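Local coordinates for ABC transporter, ATP binding protein (Sulfolobus solfataricus, PDB 1OXX), which hydrolyses ATP to drive glucose uptake, as the ATP-binding subunit of an ABC transporter that also holds two transmembrane proteins and a solute-binding protein, at residues 7-13 against 55-61; 48-52 against 161-165; 243-248 against 322-327; 260-264 against 294-299. The protein carries 1 engineered substitution. All coordinates share one frame; numbering follows the deposited sequence. Where two conformers were deposited one is given.

Interaction 1 of 4, residues 7-13 against 55-61; sequences KNVSKVF and DVPSTGE
Asp55 OD1 is gripped by two N-H groups: Lys11 NZ closes a salt bridge to it at 3.0 Å, and Val56 N donates to it from the same face of the carboxylate. Lys11 NZ also donates to Val56 O at 3.1 Å, in the carbonyl plane. The contact belongs to the antiparallel beta subdomain of the ABC-ATPase, where strand 4-13 meets the chain running from helix 41-52 into strand 61-64. With CG anti to the backbone N (chi1 -179°) and a bend at the next bond, the Lys11 chain turns back toward 55-56, its CD passing close to Ser58 OG. Lys7 and Glu61 form a hydrogen-bonded antiparallel pair, as do Ser10 and Thr59, and between them the register slips by one. Ser58 and Thr59 both face Ser10 in a classic beta bulge: Ser10 O takes Ser58 N at 2.7 Å and, weakly, Thr59 N. Gly60 sits where a side chain would collide with Asn8 O and with its own preceding carbonyl, so its backbone calls for glycine. Val9 CG1 packs on Pro57 CB at 4.0 Å. One water joins Asn8 O, Ser10 OG and Thr59 OG1, while Ser10 OG is also bonded to Asn23 N. Within the bulge, Ser58 turns its hydroxyl to the strand, and Val12 N donates to Ser58 OG at 3.0 Å, almost straight at 169°.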
loop_
_atom_site.group_PDB
_atom_site.type_symbol
_atom_site.label_atom_id
_atom_site.label_comp_id
_atom_site.label_asym_id
_atom_site.label_seq_id
_atom_site.Cartn_x
_atom_site.Cartn_y
_atom_site.Cartn_z
ATOM N N LYS A 7 -2.441 -18.986 -8.990
ATOM C CA LYS A 7 -1.688 -20.241 -8.863
ATOM C C LYS A 7 -0.377 -20.241 -9.647
ATOM O O LYS A 7 -0.375 -20.224 -10.884
ATOM C CB LYS A 7 -2.561 -21.406 -9.330
ATOM C CG LYS A 7 -1.964 -22.766 -9.025
ATOM C CD LYS A 7 -2.042 -23.063 -7.550
ATOM C CE LYS A 7 -1.260 -24.330 -7.193
ATOM N NZ LYS A 7 -1.476 -24.735 -5.769
ATOM N N ASN A 8 0.739 -20.222 -8.917
ATOM C CA ASN A 8 2.072 -20.194 -9.509
ATOM C C ASN A 8 2.220 -19.193 -10.639
ATOM O O ASN A 8 2.777 -19.504 -11.692
ATOM C CB ASN A 8 2.453 -21.589 -10.018
ATOM C CG ASN A 8 2.440 -22.623 -8.933
ATOM O OD1 ASN A 8 1.861 -23.695 -9.095
ATOM N ND2 ASN A 8 3.090 -22.317 -7.824
ATOM N N VAL A 9 1.730 -17.984 -10.429
ATOM C CA VAL A 9 1.768 -17.005 -11.501
ATOM C C VAL A 9 3.117 -16.318 -11.645
ATOM O O VAL A 9 3.632 -15.712 -10.705
ATOM C CB VAL A 9 0.703 -15.975 -11.311
ATOM C CG1 VAL A 9 0.971 -14.749 -12.163
ATOM C CG2 VAL A 9 -0.677 -16.618 -11.626
ATOM N N SER A 10 3.687 -16.435 -12.844
ATOM C CA SER A 10 4.918 -15.748 -13.178
ATOM C C SER A 10 4.684 -14.901 -14.420
ATOM O O SER A 10 3.797 -15.182 -15.223
ATOM C CB SER A 10 6.023 -16.755 -13.446
ATOM O OG SER A 10 6.341 -17.485 -12.278
ATOM N N LYS A 11 5.475 -13.848 -14.566
ATOM C CA LYS A 11 5.374 -12.965 -15.715
ATOM C C LYS A 11 6.785 -12.485 -16.041
ATOM O O LYS A 11 7.482 -11.951 -15.176
ATOM C CB LYS A 11 4.471 -11.760 -15.435
ATOM C CG LYS A 11 4.319 -10.839 -16.625
ATOM C CD LYS A 11 3.684 -11.540 -17.800
ATOM C CE LYS A 11 3.525 -10.612 -18.979
ATOM N NZ LYS A 11 2.888 -11.325 -20.109
ATOM N N VAL A 12 7.203 -12.723 -17.280
ATOM C CA VAL A 12 8.498 -12.277 -17.747
ATOM C C VAL A 12 8.334 -11.305 -18.900
ATOM O O VAL A 12 7.312 -11.301 -19.600
ATOM C CB VAL A 12 9.390 -13.455 -18.198
ATOM C CG1 VAL A 12 9.478 -14.502 -17.115
ATOM C CG2 VAL A 12 8.884 -14.048 -19.495
ATOM N N PHE A 13 9.335 -10.451 -19.054
ATOM C CA PHE A 13 9.434 -9.536 -20.178
ATOM C C PHE A 13 10.828 -9.707 -20.784
ATOM O O PHE A 13 11.666 -10.430 -20.236
ATOM C CB PHE A 13 9.229 -8.093 -19.718
ATOM C CG PHE A 13 7.840 -7.806 -19.222
ATOM C CD1 PHE A 13 7.598 -7.622 -17.872
ATOM C CD2 PHE A 13 6.778 -7.727 -20.101
ATOM C CE1 PHE A 13 6.315 -7.356 -17.407
ATOM C CE2 PHE A 13 5.497 -7.464 -19.641
ATOM C CZ PHE A 13 5.269 -7.275 -18.299
ATOM N N ASP A 55 -3.385 -8.244 -19.174
ATOM C CA ASP A 55 -2.189 -9.016 -19.444
ATOM C C ASP A 55 -2.454 -10.429 -18.936
ATOM O O ASP A 55 -3.505 -10.692 -18.344
ATOM C CB ASP A 55 -0.974 -8.395 -18.765
ATOM C CG ASP A 55 0.344 -8.833 -19.395
ATOM O OD1 ASP A 55 0.356 -9.760 -20.246
ATOM O OD2 ASP A 55 1.423 -8.294 -19.092
ATOM N N VAL A 56 -1.521 -11.338 -19.193
ATOM C CA VAL A 56 -1.662 -12.728 -18.787
ATOM C C VAL A 56 -0.398 -13.261 -18.140
ATOM O O VAL A 56 0.690 -12.749 -18.400
ATOM C CB VAL A 56 -1.991 -13.631 -19.992
ATOM C CG1 VAL A 56 -3.353 -13.262 -20.575
ATOM C CG2 VAL A 56 -0.917 -13.536 -21.046
ATOM N N PRO A 57 -0.534 -14.273 -17.293
ATOM C CA PRO A 57 0.649 -14.927 -16.733
ATOM C C PRO A 57 1.464 -15.541 -17.861
ATOM O O PRO A 57 0.897 -16.047 -18.841
ATOM C CB PRO A 57 0.076 -16.042 -15.858
ATOM C CG PRO A 57 -1.355 -15.664 -15.621
ATOM C CD PRO A 57 -1.782 -14.878 -16.807
ATOM N N SER A 58 2.784 -15.466 -17.751
ATOM C CA SER A 58 3.670 -16.181 -18.687
ATOM C C SER A 58 3.537 -17.675 -18.400
ATOM O O SER A 58 3.401 -18.492 -19.322
ATOM C CB SER A 58 5.119 -15.704 -18.536
ATOM O OG SER A 58 5.245 -14.325 -18.844
ATOM N N THR A 59 3.587 -18.018 -17.119
ATOM C CA THR A 59 3.326 -19.362 -16.651
ATOM C C THR A 59 2.426 -19.257 -15.437
ATOM O O THR A 59 2.376 -18.210 -14.767
ATOM C CB THR A 59 4.612 -20.118 -16.330
ATOM O OG1 THR A 59 5.388 -19.367 -15.401
ATOM C CG2 THR A 59 5.477 -20.223 -17.562
ATOM N N GLY A 60 1.682 -20.323 -15.176
ATOM C CA GLY A 60 0.738 -20.339 -14.073
ATOM C C GLY A 60 -0.695 -20.064 -14.505
ATOM O O GLY A 60 -0.978 -19.779 -15.670
ATOM N N GLU A 61 -1.594 -20.087 -13.530
ATOM C CA GLU A 61 -3.020 -20.006 -13.796
ATOM C C GLU A 61 -3.745 -19.033 -12.870
ATOM O O GLU A 61 -3.342 -18.841 -11.726
ATOM C CB GLU A 61 -3.625 -21.400 -13.630
ATOM C CG GLU A 61 -2.981 -22.454 -14.534
ATOM C CD GLU A 61 -1.723 -23.083 -13.947
ATOM O OE1 GLU A 61 -1.701 -23.377 -12.730
ATOM O OE2 GLU A 61 -0.756 -23.301 -14.707
HETATM O O HOH W 1 4.984 -19.879 -12.864
#

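Interaction 2 of 4, residues 48-52 against 161-165; sequences MRIIA and LLLLD
In one of its two modelled conformers, Met48 lies across the end of strand 161-165, its SD 3.4 Å from Leu164 O and its methyl CE 3.8 Å from Leu163 CB. Here the helix of the P-loop packs on the beta-sheet core of the nucleotide-binding domain, the two segments running nearly antiparallel (156°) with axes 9.7 Å apart. The tight part is Leu163, whose two methyls divide the helix between them: CD1 presses on Ala52 CB at 3.7 Å, and CD2 meets both Ile51 CG2 and Met48 CE. In that conformer Met48 CG lies anti to the backbone N (chi1 -177°) and the chain then bends twice, sliding past Leu163 and Asp165. Cutting Leu163 back to an alanine would probably open a gap beneath Ala52 and Ile51 and leave the methyl of Met48 freer to move. Contact is looser toward Leu161, which adds a single methyl touch, CD2 to Ile51 CG2 at 3.9 Å; exposed Arg49 points away from the strand. Asp165 OD2 is hydrogen-bonded to Thr45 of the inferred ATP site. Strands 84-88 and 193-198 flank 161-165 in the sheet, and Phe88 and Leu195 both touch Met48, while Leu62 and Phe64 of strand 61-64 pack on Ile51.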
loop_
_atom_site.group_PDB
_atom_site.type_symbol
_atom_site.label_atom_id
_atom_site.label_comp_id
_atom_site.label_asym_id
_atom_site.label_seq_id
_atom_site.Cartn_x
_atom_site.Cartn_y
_atom_site.Cartn_z
ATOM N N MET A 48 -1.623 -6.355 -11.216
ATOM C CA MET A 48 -2.971 -5.859 -11.339
ATOM C C MET A 48 -3.534 -6.067 -12.741
ATOM O O MET A 48 -4.720 -6.376 -12.925
ATOM C CB MET A 48 -3.007 -4.378 -10.973
ATOM C CG MET A 48 -4.431 -3.822 -11.007
ATOM S SD MET A 48 -4.977 -2.846 -9.603
ATOM C CE MET A 48 -5.506 -4.133 -8.522
ATOM N N ARG A 49 -2.684 -5.858 -13.743
ATOM C CA ARG A 49 -3.101 -6.027 -15.125
ATOM C C ARG A 49 -3.458 -7.489 -15.403
ATOM O O ARG A 49 -4.361 -7.772 -16.187
ATOM C CB ARG A 49 -2.003 -5.541 -16.078
ATOM C CG ARG A 49 -1.934 -4.034 -16.175
ATOM C CD ARG A 49 -0.777 -3.506 -16.993
ATOM N NE ARG A 49 -0.902 -3.753 -18.422
ATOM C CZ ARG A 49 -1.642 -3.019 -19.238
ATOM N NH1 ARG A 49 -2.320 -1.988 -18.771
ATOM N NH2 ARG A 49 -1.687 -3.307 -20.533
ATOM N N ILE A 50 -2.752 -8.414 -14.756
ATOM C CA ILE A 50 -3.076 -9.825 -14.909
ATOM C C ILE A 50 -4.425 -10.125 -14.258
ATOM O O ILE A 50 -5.249 -10.860 -14.822
ATOM C CB ILE A 50 -1.940 -10.697 -14.362
ATOM C CG1 ILE A 50 -0.781 -10.662 -15.346
ATOM C CG2 ILE A 50 -2.401 -12.120 -14.151
ATOM C CD1 ILE A 50 0.481 -11.349 -14.868
ATOM N N ILE A 51 -4.673 -9.587 -13.066
ATOM C CA ILE A 51 -5.994 -9.792 -12.456
ATOM C C ILE A 51 -7.093 -9.171 -13.333
ATOM O O ILE A 51 -8.169 -9.745 -13.458
ATOM C CB ILE A 51 -6.054 -9.217 -11.016
ATOM C CG1 ILE A 51 -4.931 -9.773 -10.143
ATOM C CG2 ILE A 51 -7.413 -9.484 -10.399
ATOM C CD1 ILE A 51 -4.900 -11.279 -10.038
ATOM N N ALA A 52 -6.817 -8.023 -13.943
ATOM C CA ALA A 52 -7.828 -7.356 -14.774
ATOM C C ALA A 52 -8.067 -8.073 -16.092
ATOM O O ALA A 52 -9.155 -8.007 -16.656
ATOM C CB ALA A 52 -7.433 -5.920 -15.037
ATOM N N LEU A 161 -15.725 -7.506 -8.479
ATOM C CA LEU A 161 -14.358 -7.224 -8.075
ATOM C C LEU A 161 -14.021 -5.787 -8.435
ATOM O O LEU A 161 -14.242 -5.350 -9.562
ATOM C CB LEU A 161 -13.416 -8.168 -8.813
ATOM C CG LEU A 161 -11.913 -7.950 -8.666
ATOM C CD1 LEU A 161 -11.483 -8.091 -7.194
ATOM C CD2 LEU A 161 -11.145 -8.927 -9.567
ATOM N N LEU A 162 -13.512 -5.049 -7.463
ATOM C CA LEU A 162 -13.076 -3.683 -7.683
ATOM C C LEU A 162 -11.554 -3.670 -7.564
ATOM O O LEU A 162 -11.017 -4.079 -6.548
ATOM C CB LEU A 162 -13.685 -2.756 -6.643
ATOM C CG LEU A 162 -13.351 -1.266 -6.785
ATOM C CD1 LEU A 162 -13.809 -0.722 -8.140
ATOM C CD2 LEU A 162 -13.993 -0.479 -5.631
ATOM N N LEU A 163 -10.891 -3.194 -8.607
ATOM C CA LEU A 163 -9.432 -3.159 -8.691
ATOM C C LEU A 163 -8.969 -1.705 -8.655
ATOM O O LEU A 163 -9.395 -0.907 -9.476
ATOM C CB LEU A 163 -8.960 -3.779 -9.994
ATOM C CG LEU A 163 -9.379 -5.210 -10.278
ATOM C CD1 LEU A 163 -8.863 -5.733 -11.638
ATOM C CD2 LEU A 163 -8.862 -6.113 -9.165
ATOM N N LEU A 164 -8.073 -1.394 -7.730
ATOM C CA LEU A 164 -7.564 -0.042 -7.528
ATOM C C LEU A 164 -6.045 -0.062 -7.637
ATOM O O LEU A 164 -5.372 -0.805 -6.937
ATOM C CB LEU A 164 -7.956 0.470 -6.151
ATOM C CG LEU A 164 -9.439 0.443 -5.780
ATOM C CD1 LEU A 164 -9.618 0.812 -4.306
ATOM C CD2 LEU A 164 -10.267 1.352 -6.675
ATOM N N ASP A 165 -5.519 0.746 -8.540
ATOM C CA ASP A 165 -4.083 0.878 -8.730
ATOM C C ASP A 165 -3.740 2.351 -8.526
ATOM O O ASP A 165 -4.079 3.190 -9.365
ATOM C CB ASP A 165 -3.691 0.430 -10.136
ATOM C CG ASP A 165 -2.185 0.401 -10.355
ATOM O OD1 ASP A 165 -1.442 1.063 -9.597
ATOM O OD2 ASP A 165 -1.670 -0.274 -11.276
#

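Interaction 3 of 4, residues 243-248 against 322-327; sequences EINELE and EEIFTY
Asn245 lays its amide against the backbone of Phe325, the amide and ring planes 65° apart. This is the C-terminal beta domain of GlcV, where strand 245-252 of one antiparallel sheet passes strand 324-328 of another, and a side-chain amide takes the place of a strand partner. Phe325 N donates to Asn245 OD1 at 2.8 Å from above the carbonyl plane; Asn245 ND2 answers to a lone pair of Phe325 O at 3.0 Å, almost within its own amide plane. Two bonds to one residue fix the rotation of the amide, and ND2 has a further acceptor in Ile276 O. Phe325 has CG between the backbone N and the carbonyl carbon (chi1 67°), which swings the ring back beside Asn245, with ND2 over one face. Glu243 OE1 lies at the edge of that ring and also at the edge of the Tyr327 ring. The Glu243 carboxylate is nearly coplanar with the tyrosine ring, and Glu243 OE1 accepts from Tyr327 OH on its syn lone pair at 2.7 Å. Leu247 and Ile324 cross at about a right angle, Leu247 CD2 on Ile324 CG1 at 3.7 Å, forming the apolar part between the sheets. Glu248 turns its carboxylate away to Arg271 and Lys352. The Glu322 chain bends at its second torsion and brings OE2 to the backbone of 247-248, where Glu248 N donates to Glu322 OE2 at 3.0 Å from above the carboxylate plane.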
loop_
_atom_site.group_PDB
_atom_site.type_symbol
_atom_site.label_atom_id
_atom_site.label_comp_id
_atom_site.label_asym_id
_atom_site.label_seq_id
_atom_site.Cartn_x
_atom_site.Cartn_y
_atom_site.Cartn_z
ATOM N N GLU A 243 7.526 3.921 8.258
ATOM C CA GLU A 243 8.828 4.480 8.586
ATOM C C GLU A 243 9.540 3.645 9.622
ATOM O O GLU A 243 8.939 3.157 10.585
ATOM C CB GLU A 243 8.693 5.909 9.124
ATOM C CG GLU A 243 8.161 6.889 8.104
ATOM C CD GLU A 243 8.452 8.331 8.470
ATOM O OE1 GLU A 243 8.366 8.661 9.667
ATOM O OE2 GLU A 243 8.763 9.123 7.553
ATOM N N ILE A 244 10.836 3.486 9.414
ATOM C CA ILE A 244 11.658 2.766 10.367
ATOM C C ILE A 244 13.118 3.185 10.247
ATOM O O ILE A 244 13.598 3.513 9.156
ATOM C CB ILE A 244 11.520 1.227 10.174
ATOM C CG1 ILE A 244 12.115 0.492 11.372
ATOM C CG2 ILE A 244 12.172 0.787 8.879
ATOM C CD1 ILE A 244 11.661 -0.957 11.509
ATOM N N ASN A 245 13.800 3.214 11.391
ATOM C CA ASN A 245 15.231 3.387 11.449
ATOM C C ASN A 245 15.913 2.034 11.288
ATOM O O ASN A 245 15.564 1.071 11.975
ATOM C CB ASN A 245 15.622 3.970 12.804
ATOM C CG ASN A 245 15.073 5.354 13.011
ATOM O OD1 ASN A 245 15.555 6.307 12.402
ATOM N ND2 ASN A 245 14.071 5.484 13.883
ATOM N N GLU A 246 16.888 1.975 10.394
ATOM C CA GLU A 246 17.668 0.761 10.151
ATOM C C GLU A 246 19.103 1.018 10.567
ATOM O O GLU A 246 19.747 1.944 10.048
ATOM C CB GLU A 246 17.633 0.399 8.665
ATOM C CG GLU A 246 16.246 0.330 8.059
ATOM C CD GLU A 246 16.257 0.059 6.566
ATOM O OE1 GLU A 246 17.291 -0.422 6.026
ATOM O OE2 GLU A 246 15.209 0.322 5.933
ATOM N N LEU A 247 19.597 0.211 11.504
ATOM C CA LEU A 247 20.964 0.375 12.010
ATOM C C LEU A 247 21.658 -0.956 11.980
ATOM O O LEU A 247 21.021 -1.982 12.175
ATOM C CB LEU A 247 20.974 0.833 13.464
ATOM C CG LEU A 247 20.336 2.160 13.825
ATOM C CD1 LEU A 247 18.895 1.887 14.120
ATOM C CD2 LEU A 247 21.031 2.777 15.024
ATOM N N GLU A 248 22.967 -0.945 11.782
ATOM C CA GLU A 248 23.749 -2.172 11.785
ATOM C C GLU A 248 24.727 -2.143 12.950
ATOM O O GLU A 248 25.368 -1.120 13.224
ATOM C CB GLU A 248 24.528 -2.330 10.470
ATOM C CG GLU A 248 25.320 -3.637 10.408
ATOM C CD GLU A 248 26.223 -3.766 9.189
ATOM O OE1 GLU A 248 25.807 -3.353 8.088
ATOM O OE2 GLU A 248 27.352 -4.305 9.330
ATOM N N GLU A 322 25.628 5.878 12.144
ATOM C CA GLU A 322 24.270 5.334 12.013
ATOM C C GLU A 322 23.293 6.342 12.573
ATOM O O GLU A 322 23.585 7.016 13.547
ATOM C CB GLU A 322 24.134 4.009 12.755
ATOM C CG GLU A 322 25.041 2.904 12.242
ATOM C CD GLU A 322 24.671 2.435 10.851
ATOM O OE1 GLU A 322 25.433 2.696 9.897
ATOM O OE2 GLU A 322 23.618 1.798 10.712
ATOM N N GLU A 323 22.131 6.441 11.947
ATOM C CA GLU A 323 21.145 7.437 12.357
ATOM C C GLU A 323 19.870 6.850 12.936
ATOM O O GLU A 323 19.429 5.755 12.571
ATOM C CB GLU A 323 20.752 8.293 11.163
ATOM C CG GLU A 323 21.882 9.131 10.590
ATOM C CD GLU A 323 21.489 9.869 9.324
ATOM O OE1 GLU A 323 20.369 9.658 8.801
ATOM O OE2 GLU A 323 22.319 10.662 8.833
ATOM N N ILE A 324 19.281 7.615 13.850
ATOM C CA ILE A 324 17.966 7.334 14.380
ATOM C C ILE A 324 17.206 8.661 14.384
ATOM O O ILE A 324 17.686 9.689 14.910
ATOM C CB ILE A 324 18.014 6.795 15.799
ATOM C CG1 ILE A 324 18.597 5.387 15.830
ATOM C CG2 ILE A 324 16.634 6.802 16.392
ATOM C CD1 ILE A 324 18.702 4.858 17.245
ATOM N N PHE A 325 16.039 8.657 13.754
ATOM C CA PHE A 325 15.153 9.807 13.853
ATOM C C PHE A 325 13.887 9.466 14.611
ATOM O O PHE A 325 13.438 8.302 14.676
ATOM C CB PHE A 325 14.816 10.430 12.488
ATOM C CG PHE A 325 13.979 9.561 11.598
ATOM C CD1 PHE A 325 12.603 9.635 11.625
ATOM C CD2 PHE A 325 14.579 8.660 10.744
ATOM C CE1 PHE A 325 11.839 8.807 10.805
ATOM C CE2 PHE A 325 13.824 7.837 9.934
ATOM C CZ PHE A 325 12.453 7.923 9.964
ATOM N N THR A 326 13.326 10.500 15.212
ATOM C CA THR A 326 12.087 10.393 15.940
ATOM C C THR A 326 11.386 11.752 15.865
ATOM O O THR A 326 11.982 12.740 15.427
ATOM C CB THR A 326 12.352 9.984 17.396
ATOM O OG1 THR A 326 11.109 9.680 18.033
ATOM C CG2 THR A 326 12.908 11.140 18.192
ATOM N N TYR A 327 10.120 11.809 16.260
ATOM C CA TYR A 327 9.339 13.043 16.182
ATOM C C TYR A 327 9.013 13.565 17.566
ATOM O O TYR A 327 8.697 12.804 18.473
ATOM C CB TYR A 327 8.046 12.848 15.390
ATOM C CG TYR A 327 8.265 12.428 13.982
ATOM C CD1 TYR A 327 8.188 11.088 13.611
ATOM C CD2 TYR A 327 8.567 13.364 13.002
ATOM C CE1 TYR A 327 8.411 10.710 12.322
ATOM C CE2 TYR A 327 8.813 12.989 11.697
ATOM C CZ TYR A 327 8.723 11.654 11.361
ATOM O OH TYR A 327 8.946 11.266 10.058
HETATM O O HOH W 2 17.362 6.370 10.442
HETATM O O HOH W 3 22.442 0.739 8.562
HETATM O O HOH W 4 18.798 4.538 10.217
HETATM O O HOH W 5 20.646 4.333 10.217
#

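Interaction 4 of 4, residues 260-264 against 294-299; sequences SLRFP and ILVGKG
Val296, with much the greatest buried surface here, wedges its isopropyl group against strand 261-263. Its CB sits over one face of the Phe263 ring, CG1 lies 4.1 Å from Phe263 CD2 and also near Pro264 CD, and CG2 faces Leu261 CD2. Arg262 N donates to Val296 O at 2.8 Å, in the carbonyl plane. Leu261 is bridged to Gly297, and its CD2 reaches on to Lys298 O at 3.4 Å. A side chain on Gly297 would strike Ser260 O. Ser260 closes the other end: with OG set between its backbone N and carbonyl carbon (chi1 56°), the hydroxyl donates to Lys298 O at 2.6 Å from above the carbonyl plane. An alanine in place of Ser260 would lose this hydroxyl and is likely to leave Lys298 O, and also Leu318 N, which is bonded to the same oxygen, without that partner. A water carries Ser260 O to Lys298 N, whose direct bond is weak. Pro264 CG touches Ile294 CD1 at 3.7 Å. In the C-terminal domain the contact ties 261-263, an outermost strand of one antiparallel sheet, to strand 294-307 of the other, where Val296 and Gly297 form a classic beta bulge facing Val340 of strand 337-342.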
loop_
_atom_site.group_PDB
_atom_site.type_symbol
_atom_site.label_atom_id
_atom_site.label_comp_id
_atom_site.label_asym_id
_atom_site.label_seq_id
_atom_site.Cartn_x
_atom_site.Cartn_y
_atom_site.Cartn_z
ATOM N N SER A 260 27.806 4.181 20.889
ATOM C CA SER A 260 27.385 4.334 22.277
ATOM C C SER A 260 25.984 3.768 22.567
ATOM O O SER A 260 25.440 3.986 23.649
ATOM C CB SER A 260 27.419 5.808 22.647
ATOM O OG SER A 260 26.628 6.562 21.752
ATOM N N LEU A 261 25.373 3.096 21.602
ATOM C CA LEU A 261 24.112 2.438 21.859
ATOM C C LEU A 261 24.304 0.934 21.943
ATOM O O LEU A 261 25.177 0.355 21.281
ATOM C CB LEU A 261 23.110 2.747 20.751
ATOM C CG LEU A 261 22.738 4.205 20.535
ATOM C CD1 LEU A 261 21.638 4.273 19.480
ATOM C CD2 LEU A 261 22.278 4.860 21.817
ATOM N N ARG A 262 23.473 0.303 22.766
ATOM C CA ARG A 262 23.464 -1.140 22.921
ATOM C C ARG A 262 22.022 -1.615 23.085
ATOM O O ARG A 262 21.356 -1.253 24.064
ATOM C CB ARG A 262 24.312 -1.579 24.107
ATOM C CG ARG A 262 24.632 -3.065 24.083
ATOM C CD ARG A 262 25.735 -3.452 25.050
ATOM N NE ARG A 262 25.371 -3.108 26.417
ATOM C CZ ARG A 262 26.225 -3.029 27.414
ATOM N NH1 ARG A 262 27.518 -3.263 27.211
ATOM N NH2 ARG A 262 25.787 -2.713 28.624
ATOM N N PHE A 263 21.552 -2.426 22.133
ATOM C CA PHE A 263 20.182 -2.938 22.116
ATOM C C PHE A 263 20.173 -4.338 22.680
ATOM O O PHE A 263 20.964 -5.167 22.260
ATOM C CB PHE A 263 19.651 -2.958 20.681
ATOM C CG PHE A 263 19.455 -1.598 20.111
ATOM C CD1 PHE A 263 20.517 -0.913 19.550
ATOM C CD2 PHE A 263 18.214 -0.990 20.150
ATOM C CE1 PHE A 263 20.329 0.364 19.034
ATOM C CE2 PHE A 263 18.031 0.280 19.623
ATOM C CZ PHE A 263 19.104 0.950 19.075
ATOM N N PRO A 264 19.295 -4.588 23.648
ATOM C CA PRO A 264 19.261 -5.880 24.358
ATOM C C PRO A 264 18.568 -7.007 23.615
ATOM O O PRO A 264 17.567 -7.591 24.059
ATOM C CB PRO A 264 18.516 -5.530 25.648
ATOM C CG PRO A 264 17.646 -4.436 25.275
ATOM C CD PRO A 264 18.349 -3.620 24.223
ATOM N N ILE A 294 13.021 1.768 27.782
ATOM C CA ILE A 294 14.337 1.309 28.244
ATOM C C ILE A 294 15.452 2.124 27.607
ATOM O O ILE A 294 15.420 2.469 26.405
ATOM C CB ILE A 294 14.606 -0.194 27.971
ATOM C CG1 ILE A 294 14.553 -0.509 26.475
ATOM C CG2 ILE A 294 13.682 -1.067 28.807
ATOM C CD1 ILE A 294 15.286 -1.776 26.111
ATOM N N LEU A 295 16.469 2.391 28.408
ATOM C CA LEU A 295 17.664 3.077 27.957
ATOM C C LEU A 295 18.525 2.192 27.080
ATOM O O LEU A 295 18.795 1.039 27.444
ATOM C CB LEU A 295 18.510 3.431 29.175
ATOM C CG LEU A 295 18.369 4.810 29.794
ATOM C CD1 LEU A 295 19.231 4.869 31.048
ATOM C CD2 LEU A 295 18.800 5.891 28.815
ATOM N N VAL A 296 18.939 2.708 25.928
ATOM C CA VAL A 296 19.885 1.985 25.091
ATOM C C VAL A 296 21.233 2.716 24.948
ATOM O O VAL A 296 22.186 2.166 24.419
ATOM C CB VAL A 296 19.298 1.593 23.714
ATOM C CG1 VAL A 296 18.188 0.570 23.894
ATOM C CG2 VAL A 296 18.819 2.805 22.917
ATOM N N GLY A 297 21.328 3.947 25.443
ATOM C CA GLY A 297 22.603 4.633 25.454
ATOM C C GLY A 297 22.541 6.112 25.176
ATOM O O GLY A 297 21.489 6.728 25.300
ATOM N N LYS A 298 23.690 6.676 24.837
ATOM C CA LYS A 298 23.831 8.098 24.561
ATOM C C LYS A 298 23.878 8.355 23.060
ATOM O O LYS A 298 24.309 7.515 22.274
ATOM C CB LYS A 298 25.147 8.615 25.156
ATOM C CG LYS A 298 25.309 8.430 26.644
ATOM C CD LYS A 298 26.772 8.519 27.049
ATOM C CE LYS A 298 27.402 9.846 26.705
ATOM N NZ LYS A 298 28.800 9.934 27.253
ATOM N N GLY A 299 23.485 9.557 22.681
ATOM C CA GLY A 299 23.574 9.969 21.297
ATOM C C GLY A 299 23.797 11.459 21.221
ATOM O O GLY A 299 23.844 12.143 22.229
HETATM O O HOH W 6 25.931 4.831 26.065
HETATM O O HOH W 7 19.816 -1.487 26.684
#

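The four contacts fall into two pairs, one in each part of the chain. Interactions 1 and 2, centres 15 Å apart, share the ATPase domain and touch where the helix of 48-52 gives way to 55-61: Asp55 N lies 3.2 Å from Arg49 O, a probable hydrogen bond, and Pro57 packs on Ile50. Both border the inferred ATP site, Lys11 near Thr46 and Asp165 near Thr45 and Glu166. Interactions 3 and 4, centres 13 Å apart, join the two sheets of the C-terminal domain and meet through Ile324 CD1 and Leu261 CD1 (3.7 Å). They lie away from that site; the nearest atoms of interactions 2 and 3 are about 20 Å apart.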